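Local coordinates for protein Cyp101j2 (Sphingobium yanoikuyae, PDB 5KYO) that is a haem-binding cytochrome P450 monooxygenase that probably hydroxylates the monoterpene 1,8-cineole, at residues K220-Y225 and I263-L268; F283-K288 and L358-G363; E162-K167 and H174-Q179. One frame throughout, in Å; residues are numbered along the deposited sequence.

Contact 1. Residues K220-Y225 and I263-L268; sequences KQFREY and ICIQVL. With HEM (protoporphyrin IX containing Fe), chain G.
One face of the F222 ring is covered by I265. The CG1 atom of I265 stands 4.1 Å from the centroid of the F222 ring, 25° off the ring normal. This is a CH-pi contact, shifted toward the CG and CD2 side of the ring. The I265 CD1 methyl runs on past the rim and meets F222 CB at 3.6 Å. The other branch of I265, CG2, sits near F222 CE2 at 4.1 Å. L268 reaches the far end of the ring at a slant, with CD2 3.8 Å from F222 CE1. The first torsion of F222 is -96°, well off the staggered position, and it lays the ring against I265.

The contact joins helix 215-235 to helix 257-270, probably the G helix and the first part of the long central helix of the P450 fold. L202 on helix 196-206 also touches F222. F185 and V182 pack on L268. The other side of helix 257-270 meets the haem: V267 O lies 3.6 Å from HEM CAC, and Q266 also lines the pocket.

The touching atoms are all carbon and all three residues are buried. F222 is therefore held to I265 and L268 by shape and dispersion, one layer behind the haem wall. R223 adds a polar tie alongside, with a salt bridge to E261 and a hydrogen bond to N262, both on helix 257-270.

Contact 2. Residues F283-K288 and L358-G363; sequences FSHLAK and LEFRLG
The NE2 atom of H285 carries the contact with F360. It lies 3.5 Å from F360 CB and 3.7 Å from F360 CG. NE2 also has a hydrogen bond to a residue flanking the segments, so this polar atom is satisfied while it rests on carbon. The carbon side of the imidazole follows, with H285 CD2 4.0 Å from F360 CD2. The two rings are near parallel, with planes at 29°. They are slid apart, with the centroids of the H285 and F360 rings 5.1 Å from each other, and they barely overlap. NE2 thus sits at the CB-CG root of F360 and comes obliquely to its ring. Both CB atoms point toward the other segment, and CG is anti to the backbone N in H285 (chi1 -177°) and in F360 (chi1 -168°). An alanine in place of H285 would probably leave F360 CB and the near side of its ring without this cover, and would leave the partner of NE2 without its mate.

The contact is small and lies at the surface. It joins the last turns of helix 273-288 to segment 358-363, in the loop between helix 344-348 and helix 382-399. This segment is probably part of the meander of the P450 fold. L292 of helix 290-298 touches both H285 and F360. On helix 303-313, F310 meets the F360 ring, and E309 accepts a hydrogen bond from R361 N. E309 begins the sequence Glu-Phe-Phe-Arg, which fits the ExxR motif of the P450 K helix.

Contact 3. Residues E162-K167 and H174-Q179; sequences EGFRPK and HEFAEQ
F164 points the edge of its ring at E175 and F176. The backbone O of E175 lies near the ring plane, 3.6 Å from F164 CE2. F176 CD1 is also in that plane, 3.8 Å from F164 CZ. The two phenylalanine side chains cross at about a right angle. The F176 CB atom backs the same corner, 4.1 Å from F164 CZ. CG of F164 sits between the backbone N and the carbonyl carbon (chi1 47°), a crowded position that brings the ring over to the opposite segment.

The side chain of E175 lies at the CB end of F164. Its chain is extended beyond CG, and its carboxylate plane stands 87° from the ring. E175 OE1 is 4.0 Å from F164 CB. The other oxygen, OE2, takes a hydrogen bond from N171 N, which probably limits the rotation of the carboxylate. K167 NZ is 4.5 Å from E175 OE1, beyond a salt bridge.

Behind this face, segment 174-179 is tied to itself. H174 ND1 donates to E178 OE1 at 3.0 Å, from above the carboxylate plane. Q179 NE2 donates to H174 O at 3.1 Å.

The contact closes the short connection from helix 149-164, through strand 169-171, to helix 172-177. C170 of that strand touches both F164 and E175, and F176 continues inward to F172 and W396. The inner part is aromatic and buried, while charge gathers at the outer margin. The opposite charges of K167 and E175 probably attract one another weakly there.

In the fold
Contacts 1 and 3 are buried, and contact 2 is at the surface. Contacts 1 and 2 lie on opposite sides of the chain's centre, their centres about 36 Å apart. They use successive helices, 257-270 and 273-288. Contact 1 is purely apolar and backs onto the haem. Contact 2 pairs an imidazole with a phenylalanine and packs against a loop. Contact 3 joins neighbouring elements across a short connection that includes strand 169-171, with an aromatic inside and a charged margin. Contacts 2 and 3 do not touch, but their nearest atoms are about 5 Å apart. F172 and W396 connect them, since both meet F283 of 283-288 and F176 of 174-179.

Contact 1. Residues K220-Y225 and I263-L268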
loop_
_atom_site.group_PDB
_atom_site.type_symbol
_atom_site.label_atom_id
_atom_site.label_comp_id
_atom_site.label_asym_id
_atom_site.label_seq_id
_atom_site.Cartn_x
_atom_site.Cartn_y
_atom_site.Cartn_z
ATOM N N LYS A 220 -15.790 7.840 14.428
ATOM C CA LYS A 220 -16.662 7.570 15.573
ATOM C C LYS A 220 -17.422 6.259 15.367
ATOM O O LYS A 220 -17.600 5.479 16.310
ATOM C CB LYS A 220 -17.651 8.717 15.799
ATOM C CG LYS A 220 -18.604 8.473 16.984
ATOM C CD LYS A 220 -19.646 9.571 17.106
ATOM C CE LYS A 220 -21.047 9.073 16.753
ATOM N NZ LYS A 220 -21.139 8.542 15.354
ATOM N N GLN A 221 -17.870 6.013 14.136
ATOM C CA GLN A 221 -18.577 4.765 13.825
ATOM C C GLN A 221 -17.648 3.547 13.953
ATOM O O GLN A 221 -18.075 2.477 14.425
ATOM C CB GLN A 221 -19.193 4.818 12.414
ATOM C CG GLN A 221 -20.451 5.684 12.300
ATOM C CD GLN A 221 -21.152 5.534 10.953
ATOM O OE1 GLN A 221 -21.169 4.456 10.364
ATOM N NE2 GLN A 221 -21.730 6.621 10.464
ATOM N N PHE A 222 -16.391 3.710 13.526
ATOM C CA PHE A 222 -15.363 2.696 13.750
ATOM C C PHE A 222 -15.217 2.366 15.240
ATOM O O PHE A 222 -15.194 1.197 15.630
ATOM C CB PHE A 222 -14.008 3.153 13.198
ATOM C CG PHE A 222 -13.698 2.639 11.811
ATOM C CD1 PHE A 222 -13.950 1.322 11.467
ATOM C CD2 PHE A 222 -13.139 3.477 10.864
ATOM C CE1 PHE A 222 -13.658 0.836 10.205
ATOM C CE2 PHE A 222 -12.855 2.994 9.588
ATOM C CZ PHE A 222 -13.120 1.682 9.262
ATOM N N ARG A 223 -15.104 3.396 16.071
ATOM C CA ARG A 223 -14.915 3.170 17.498
ATOM C C ARG A 223 -16.152 2.580 18.159
ATOM O O ARG A 223 -16.025 1.733 19.036
ATOM C CB ARG A 223 -14.521 4.463 18.196
ATOM C CG ARG A 223 -13.195 4.988 17.753
ATOM C CD ARG A 223 -12.824 6.189 18.571
ATOM N NE ARG A 223 -11.731 6.949 17.998
ATOM C CZ ARG A 223 -10.451 6.594 18.039
ATOM N NH1 ARG A 223 -10.090 5.459 18.629
ATOM N NH2 ARG A 223 -9.534 7.382 17.475
ATOM N N GLU A 224 -17.338 3.017 17.741
ATOM C CA GLU A 224 -18.585 2.494 18.292
ATOM C C GLU A 224 -18.745 1.008 17.975
ATOM O O GLU A 224 -19.361 0.242 18.740
ATOM C CB GLU A 224 -19.769 3.296 17.751
ATOM C CG GLU A 224 -19.885 4.670 18.393
ATOM C CD GLU A 224 -20.964 5.522 17.759
ATOM O OE1 GLU A 224 -21.415 5.194 16.642
ATOM O OE2 GLU A 224 -21.364 6.520 18.382
ATOM N N TYR A 225 -18.171 0.596 16.856
ATOM C CA TYR A 225 -18.183 -0.810 16.469
ATOM C C TYR A 225 -17.116 -1.629 17.213
ATOM O O TYR A 225 -17.386 -2.732 17.687
ATOM C CB TYR A 225 -17.989 -0.946 14.946
ATOM C CG TYR A 225 -17.886 -2.394 14.528
ATOM C CD1 TYR A 225 -19.020 -3.155 14.303
ATOM C CD2 TYR A 225 -16.644 -3.006 14.379
ATOM C CE1 TYR A 225 -18.923 -4.498 13.952
ATOM C CE2 TYR A 225 -16.539 -4.328 14.028
ATOM C CZ TYR A 225 -17.679 -5.075 13.820
ATOM O OH TYR A 225 -17.565 -6.401 13.449
ATOM N N ILE A 263 -5.177 1.283 16.061
ATOM C CA ILE A 263 -4.379 0.254 15.397
ATOM C C ILE A 263 -5.244 -0.647 14.510
ATOM O O ILE A 263 -4.858 -0.938 13.357
ATOM C CB ILE A 263 -3.610 -0.600 16.407
ATOM C CG1 ILE A 263 -2.545 0.240 17.115
ATOM C CG2 ILE A 263 -2.957 -1.782 15.716
ATOM C CD1 ILE A 263 -1.788 -0.517 18.174
ATOM N N CYS A 264 -6.389 -1.103 15.025
ATOM C CA CYS A 264 -7.349 -1.865 14.218
ATOM C C CYS A 264 -7.709 -1.176 12.897
ATOM O O CYS A 264 -7.698 -1.821 11.835
ATOM C CB CYS A 264 -8.628 -2.134 14.998
ATOM S SG CYS A 264 -8.449 -3.419 16.263
ATOM N N ILE A 265 -8.038 0.118 12.964
ATOM C CA ILE A 265 -8.394 0.898 11.768
ATOM C C ILE A 265 -7.213 0.978 10.806
ATOM O O ILE A 265 -7.345 0.785 9.579
ATOM C CB ILE A 265 -8.835 2.349 12.123
ATOM C CG1 ILE A 265 -10.124 2.354 12.954
ATOM C CG2 ILE A 265 -8.986 3.204 10.828
ATOM C CD1 ILE A 265 -10.450 3.722 13.650
ATOM N N GLN A 266 -6.055 1.302 11.366
ATOM C CA GLN A 266 -4.862 1.460 10.557
ATOM C C GLN A 266 -4.457 0.139 9.894
ATOM O O GLN A 266 -4.014 0.133 8.757
ATOM C CB GLN A 266 -3.713 2.016 11.413
ATOM C CG GLN A 266 -3.961 3.444 11.900
ATOM C CD GLN A 266 -3.135 3.809 13.127
ATOM O OE1 GLN A 266 -2.778 2.948 13.927
ATOM N NE2 GLN A 266 -2.845 5.094 13.281
ATOM N N VAL A 267 -4.626 -0.972 10.601
ATOM C CA VAL A 267 -4.351 -2.295 10.039
ATOM C C VAL A 267 -5.378 -2.694 8.972
ATOM O O VAL A 267 -5.007 -3.236 7.923
ATOM C CB VAL A 267 -4.304 -3.366 11.171
ATOM C CG1 VAL A 267 -4.346 -4.764 10.605
ATOM C CG2 VAL A 267 -3.048 -3.165 12.021
ATOM N N LEU A 268 -6.659 -2.413 9.209
ATOM C CA LEU A 268 -7.693 -2.625 8.186
ATOM C C LEU A 268 -7.441 -1.800 6.905
ATOM O O LEU A 268 -7.429 -2.320 5.772
ATOM C CB LEU A 268 -9.080 -2.296 8.760
ATOM C CG LEU A 268 -10.233 -2.257 7.736
ATOM C CD1 LEU A 268 -10.435 -3.598 7.012
ATOM C CD2 LEU A 268 -11.536 -1.782 8.365
HETATM C CHA HEM G . 3.093 0.653 6.260
HETATM C CHB HEM G . 2.964 -0.675 1.591
HETATM C CHC HEM G . 0.056 -4.420 2.777
HETATM C CHD HEM G . -0.542 -2.515 7.172
HETATM C C1A HEM G . 3.385 0.608 4.918
HETATM C C2A HEM G . 4.331 1.448 4.195
HETATM C C3A HEM G . 4.276 1.083 2.895
HETATM C C4A HEM G . 3.316 -0.002 2.754
HETATM C CMA HEM G . 5.125 1.688 1.748
HETATM C CAA HEM G . 5.250 2.565 4.768
HETATM C CBA HEM G . 4.514 3.888 4.958
HETATM C CGA HEM G . 5.474 4.963 5.410
HETATM O O1A HEM G . 6.436 5.285 4.656
HETATM O O2A HEM G . 5.284 5.519 6.524
HETATM C C1B HEM G . 2.206 -1.839 1.521
HETATM C C2B HEM G . 2.031 -2.689 0.347
HETATM C C3B HEM G . 1.220 -3.713 0.682
HETATM C C4B HEM G . 0.862 -3.549 2.069
HETATM C CMB HEM G . 2.665 -2.452 -1.049
HETATM C CAB HEM G . 0.703 -4.914 -0.165
HETATM C CBB HEM G . 1.077 -5.219 -1.411
HETATM C C1C HEM G . -0.331 -4.249 4.082
HETATM C C2C HEM G . -1.139 -5.171 4.858
HETATM C C3C HEM G . -1.313 -4.631 6.073
HETATM C C4C HEM G . -0.601 -3.367 6.102
HETATM C CMC HEM G . -1.685 -6.498 4.291
HETATM C CAC HEM G . -2.075 -5.154 7.302
HETATM C CBC HEM G . -2.598 -6.375 7.429
HETATM C C1D HEM G . 0.340 -1.471 7.333
HETATM C C2D HEM G . 0.427 -0.614 8.503
HETATM C C3D HEM G . 1.563 0.337 8.206
HETATM C C4D HEM G . 2.053 0.004 6.895
HETATM C CMD HEM G . -0.379 -0.600 9.831
HETATM C CAD HEM G . 2.059 1.463 9.140
HETATM C CBD HEM G . 3.381 1.082 9.809
HETATM C CGD HEM G . 3.812 2.227 10.708
HETATM O O1D HEM G . 4.153 1.997 11.896
HETATM O O2D HEM G . 3.787 3.386 10.221
HETATM N NA HEM G . 2.794 -0.263 4.004
HETATM N NB HEM G . 1.471 -2.405 2.542
HETATM N NC HEM G . -0.011 -3.169 4.871
HETATM N ND HEM G . 1.300 -1.065 6.416
HETATM FE FE HEM G . 1.529 -1.816 4.502
#

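Contact 2. Residues F283-K288 and L358-G363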
loop_
_atom_site.group_PDB
_atom_site.type_symbol
_atom_site.label_atom_id
_atom_site.label_comp_id
_atom_site.label_asym_id
_atom_site.label_seq_id
_atom_site.Cartn_x
_atom_site.Cartn_y
_atom_site.Cartn_z
ATOM N N PHE A 283 -2.194 -9.026 -11.943
ATOM C CA PHE A 283 -3.008 -9.752 -12.919
ATOM C C PHE A 283 -3.222 -9.039 -14.261
ATOM O O PHE A 283 -3.373 -9.718 -15.282
ATOM C CB PHE A 283 -4.350 -10.154 -12.293
ATOM C CG PHE A 283 -4.247 -11.428 -11.505
ATOM C CD1 PHE A 283 -3.827 -11.393 -10.184
ATOM C CD2 PHE A 283 -4.475 -12.657 -12.109
ATOM C CE1 PHE A 283 -3.689 -12.563 -9.445
ATOM C CE2 PHE A 283 -4.338 -13.840 -11.385
ATOM C CZ PHE A 283 -3.945 -13.791 -10.050
ATOM N N SER A 284 -3.219 -7.707 -14.300
ATOM C CA SER A 284 -3.254 -7.048 -15.618
ATOM C C SER A 284 -1.956 -7.321 -16.354
ATOM O O SER A 284 -1.951 -7.460 -17.583
ATOM C CB SER A 284 -3.512 -5.522 -15.526
ATOM O OG SER A 284 -2.525 -4.825 -14.777
ATOM N N HIS A 285 -0.855 -7.402 -15.618
ATOM C CA HIS A 285 0.416 -7.728 -16.247
ATOM C C HIS A 285 0.440 -9.145 -16.829
ATOM O O HIS A 285 0.841 -9.367 -17.987
ATOM C CB HIS A 285 1.575 -7.578 -15.272
ATOM C CG HIS A 285 2.897 -7.850 -15.915
ATOM N ND1 HIS A 285 3.467 -6.987 -16.829
ATOM C CD2 HIS A 285 3.732 -8.912 -15.825
ATOM C CE1 HIS A 285 4.606 -7.502 -17.264
ATOM N NE2 HIS A 285 4.791 -8.667 -16.672
ATOM N N LEU A 286 0.027 -10.104 -16.012
ATOM C CA LEU A 286 -0.067 -11.481 -16.436
ATOM C C LEU A 286 -0.937 -11.573 -17.669
ATOM O O LEU A 286 -0.676 -12.379 -18.578
ATOM C CB LEU A 286 -0.640 -12.353 -15.308
ATOM C CG LEU A 286 0.271 -12.638 -14.112
ATOM C CD1 LEU A 286 -0.498 -13.211 -12.921
ATOM C CD2 LEU A 286 1.416 -13.581 -14.556
ATOM N N ALA A 287 -1.978 -10.754 -17.701
ATOM C CA ALA A 287 -2.906 -10.762 -18.819
ATOM C C ALA A 287 -2.215 -10.343 -20.124
ATOM O O ALA A 287 -2.567 -10.813 -21.215
ATOM C CB ALA A 287 -4.082 -9.848 -18.518
ATOM N N LYS A 288 -1.230 -9.459 -20.013
ATOM C CA LYS A 288 -0.528 -8.952 -21.195
ATOM C C LYS A 288 0.736 -9.731 -21.550
ATOM O O LYS A 288 1.089 -9.877 -22.731
ATOM C CB LYS A 288 -0.156 -7.484 -20.995
ATOM C CG LYS A 288 -1.341 -6.542 -20.957
ATOM C CD LYS A 288 -1.953 -6.364 -22.331
ATOM C CE LYS A 288 -3.020 -5.292 -22.302
ATOM N NZ LYS A 288 -3.596 -4.983 -23.634
ATOM N N LEU A 358 11.847 -1.754 -15.710
ATOM C CA LEU A 358 10.517 -1.969 -16.260
ATOM C C LEU A 358 10.355 -3.387 -16.769
ATOM O O LEU A 358 9.241 -3.835 -17.039
ATOM C CB LEU A 358 10.231 -0.989 -17.401
ATOM C CG LEU A 358 9.830 0.432 -17.024
ATOM C CD1 LEU A 358 9.443 1.210 -18.275
ATOM C CD2 LEU A 358 8.688 0.456 -16.000
ATOM N N GLU A 359 11.463 -4.096 -16.937
ATOM C CA GLU A 359 11.366 -5.450 -17.454
ATOM C C GLU A 359 10.991 -6.417 -16.340
ATOM O O GLU A 359 11.551 -6.366 -15.244
ATOM C CB GLU A 359 12.676 -5.878 -18.113
ATOM C CG GLU A 359 12.631 -7.288 -18.656
ATOM C CD GLU A 359 13.784 -7.593 -19.585
ATOM O OE1 GLU A 359 14.929 -7.194 -19.278
ATOM O OE2 GLU A 359 13.536 -8.231 -20.628
ATOM N N PHE A 360 10.025 -7.283 -16.618
ATOM C CA PHE A 360 9.691 -8.335 -15.670
ATOM C C PHE A 360 10.561 -9.543 -15.978
ATOM O O PHE A 360 10.422 -10.170 -17.031
ATOM C CB PHE A 360 8.193 -8.690 -15.734
ATOM C CG PHE A 360 7.725 -9.552 -14.584
ATOM C CD1 PHE A 360 8.028 -10.903 -14.557
ATOM C CD2 PHE A 360 6.989 -9.007 -13.537
ATOM C CE1 PHE A 360 7.613 -11.719 -13.518
ATOM C CE2 PHE A 360 6.564 -9.828 -12.474
ATOM C CZ PHE A 360 6.882 -11.182 -12.471
ATOM N N ARG A 361 11.479 -9.852 -15.070
ATOM C CA ARG A 361 12.395 -10.970 -15.231
ATOM C C ARG A 361 12.363 -11.942 -14.056
ATOM O O ARG A 361 12.528 -11.541 -12.911
ATOM C CB ARG A 361 13.822 -10.448 -15.418
ATOM C CG ARG A 361 14.121 -9.983 -16.837
ATOM C CD ARG A 361 15.502 -9.354 -16.944
ATOM N NE ARG A 361 16.483 -10.023 -16.094
ATOM C CZ ARG A 361 17.582 -9.438 -15.625
ATOM N NH1 ARG A 361 17.837 -8.169 -15.930
ATOM N NH2 ARG A 361 18.428 -10.112 -14.854
ATOM N N LEU A 362 12.147 -13.220 -14.346
ATOM C CA LEU A 362 12.334 -14.265 -13.345
ATOM C C LEU A 362 13.815 -14.522 -13.041
ATOM O O LEU A 362 14.162 -15.067 -12.000
ATOM C CB LEU A 362 11.674 -15.567 -13.802
ATOM C CG LEU A 362 10.177 -15.480 -14.106
ATOM C CD1 LEU A 362 9.594 -16.871 -14.331
ATOM C CD2 LEU A 362 9.483 -14.780 -12.951
ATOM N N GLY A 363 14.702 -14.132 -13.942
ATOM C CA GLY A 363 16.112 -14.427 -13.737
ATOM C C GLY A 363 16.855 -13.638 -12.660
ATOM O O GLY A 363 18.008 -13.950 -12.354
#

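Contact 3. Residues E162-K167 and H174-Q179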
loop_
_atom_site.group_PDB
_atom_site.type_symbol
_atom_site.label_atom_id
_atom_site.label_comp_id
_atom_site.label_asym_id
_atom_site.label_seq_id
_atom_site.Cartn_x
_atom_site.Cartn_y
_atom_site.Cartn_z
ATOM N N GLU A 162 -14.357 -19.961 -8.321
ATOM C CA GLU A 162 -15.313 -20.928 -8.845
ATOM C C GLU A 162 -16.625 -20.234 -9.188
ATOM O O GLU A 162 -17.354 -20.668 -10.090
ATOM C CB GLU A 162 -15.534 -22.071 -7.861
ATOM C CG GLU A 162 -14.336 -22.967 -7.750
ATOM C CD GLU A 162 -14.005 -23.673 -9.057
ATOM O OE1 GLU A 162 -14.914 -23.874 -9.895
ATOM O OE2 GLU A 162 -12.830 -24.038 -9.239
ATOM N N GLY A 163 -16.886 -19.131 -8.490
ATOM C CA GLY A 163 -18.055 -18.304 -8.722
ATOM C C GLY A 163 -18.166 -17.796 -10.149
ATOM O O GLY A 163 -19.193 -17.988 -10.792
ATOM N N PHE A 164 -17.114 -17.158 -10.662
ATOM C CA PHE A 164 -17.212 -16.558 -11.985
ATOM C C PHE A 164 -16.555 -17.357 -13.109
ATOM O O PHE A 164 -16.659 -16.968 -14.265
ATOM C CB PHE A 164 -16.655 -15.118 -11.987
ATOM C CG PHE A 164 -15.311 -14.934 -11.295
ATOM C CD1 PHE A 164 -14.145 -15.464 -11.826
ATOM C CD2 PHE A 164 -15.220 -14.159 -10.147
ATOM C CE1 PHE A 164 -12.912 -15.266 -11.197
ATOM C CE2 PHE A 164 -14.000 -13.953 -9.513
ATOM C CZ PHE A 164 -12.846 -14.506 -10.032
ATOM N N ARG A 165 -15.868 -18.441 -12.767
ATOM C CA ARG A 165 -15.181 -19.260 -13.770
ATOM C C ARG A 165 -16.084 -19.669 -14.947
ATOM O O ARG A 165 -15.662 -19.559 -16.111
ATOM C CB ARG A 165 -14.566 -20.510 -13.101
ATOM C CG ARG A 165 -13.709 -21.380 -14.052
ATOM C CD ARG A 165 -13.160 -22.608 -13.318
ATOM N NE ARG A 165 -12.200 -23.380 -14.121
ATOM C CZ ARG A 165 -12.537 -24.363 -14.951
ATOM N NH1 ARG A 165 -13.818 -24.689 -15.115
ATOM N NH2 ARG A 165 -11.594 -24.999 -15.645
ATOM N N PRO A 166 -17.323 -20.123 -14.670
ATOM C CA PRO A 166 -18.125 -20.568 -15.818
ATOM C C PRO A 166 -18.600 -19.437 -16.715
ATOM O O PRO A 166 -19.106 -19.728 -17.793
ATOM C CB PRO A 166 -19.323 -21.280 -15.173
ATOM C CG PRO A 166 -19.357 -20.842 -13.760
ATOM C CD PRO A 166 -17.944 -20.494 -13.377
ATOM N N LYS A 167 -18.429 -18.189 -16.283
ATOM C CA LYS A 167 -18.851 -17.026 -17.075
ATOM C C LYS A 167 -17.857 -16.659 -18.156
ATOM O O LYS A 167 -18.215 -15.962 -19.098
ATOM C CB LYS A 167 -19.071 -15.812 -16.171
ATOM C CG LYS A 167 -20.162 -16.004 -15.142
ATOM C CD LYS A 167 -20.242 -14.796 -14.203
ATOM C CE LYS A 167 -21.236 -15.027 -13.092
ATOM N NZ LYS A 167 -21.309 -13.877 -12.144
ATOM N N HIS A 174 -13.374 -5.510 -9.113
ATOM C CA HIS A 174 -14.591 -5.567 -8.302
ATOM C C HIS A 174 -14.988 -6.982 -7.870
ATOM O O HIS A 174 -15.402 -7.182 -6.716
ATOM C CB HIS A 174 -15.762 -4.922 -9.037
ATOM C CG HIS A 174 -15.485 -3.523 -9.482
ATOM N ND1 HIS A 174 -14.684 -2.665 -8.761
ATOM C CD2 HIS A 174 -15.872 -2.840 -10.585
ATOM C CE1 HIS A 174 -14.606 -1.506 -9.392
ATOM N NE2 HIS A 174 -15.317 -1.586 -10.502
ATOM N N GLU A 175 -14.858 -7.957 -8.775
ATOM C CA GLU A 175 -15.344 -9.315 -8.490
ATOM C C GLU A 175 -14.362 -10.201 -7.739
ATOM O O GLU A 175 -14.749 -11.260 -7.228
ATOM C CB GLU A 175 -15.758 -10.017 -9.809
ATOM C CG GLU A 175 -16.943 -9.342 -10.524
ATOM C CD GLU A 175 -17.323 -10.022 -11.845
ATOM O OE1 GLU A 175 -17.690 -11.212 -11.826
ATOM O OE2 GLU A 175 -17.248 -9.366 -12.914
ATOM N N PHE A 176 -13.097 -9.800 -7.656
ATOM C CA PHE A 176 -12.099 -10.645 -6.993
ATOM C C PHE A 176 -11.263 -9.859 -5.975
ATOM O O PHE A 176 -11.385 -10.098 -4.754
ATOM C CB PHE A 176 -11.176 -11.335 -8.018
ATOM C CG PHE A 176 -10.218 -12.308 -7.393
ATOM C CD1 PHE A 176 -10.633 -13.582 -7.052
ATOM C CD2 PHE A 176 -8.923 -11.920 -7.074
ATOM C CE1 PHE A 176 -9.758 -14.465 -6.419
ATOM C CE2 PHE A 176 -8.048 -12.794 -6.463
ATOM C CZ PHE A 176 -8.474 -14.074 -6.127
ATOM N N ALA A 177 -10.430 -8.939 -6.471
ATOM C CA ALA A 177 -9.423 -8.267 -5.652
ATOM C C ALA A 177 -10.069 -7.574 -4.469
ATOM O O ALA A 177 -9.597 -7.711 -3.367
ATOM C CB ALA A 177 -8.613 -7.258 -6.486
ATOM N N GLU A 178 -11.148 -6.843 -4.720
ATOM C CA GLU A 178 -11.830 -6.067 -3.674
ATOM C C GLU A 178 -12.570 -6.932 -2.649
ATOM O O GLU A 178 -12.926 -6.457 -1.558
ATOM C CB GLU A 178 -12.811 -5.075 -4.305
ATOM C CG GLU A 178 -12.125 -3.798 -4.797
ATOM C CD GLU A 178 -13.015 -2.892 -5.649
ATOM O OE1 GLU A 178 -14.198 -3.227 -5.865
ATOM O OE2 GLU A 178 -12.518 -1.832 -6.105
ATOM N N GLN A 179 -12.804 -8.193 -2.991
ATOM C CA GLN A 179 -13.536 -9.104 -2.108
ATOM C C GLN A 179 -12.663 -9.749 -1.034
ATOM O O GLN A 179 -13.154 -10.519 -0.228
ATOM C CB GLN A 179 -14.199 -10.204 -2.933
ATOM C CG GLN A 179 -15.050 -9.681 -4.064
ATOM C CD GLN A 179 -16.376 -9.162 -3.584
ATOM O OE1 GLN A 179 -16.727 -9.314 -2.414
ATOM N NE2 GLN A 179 -17.122 -8.533 -4.482
#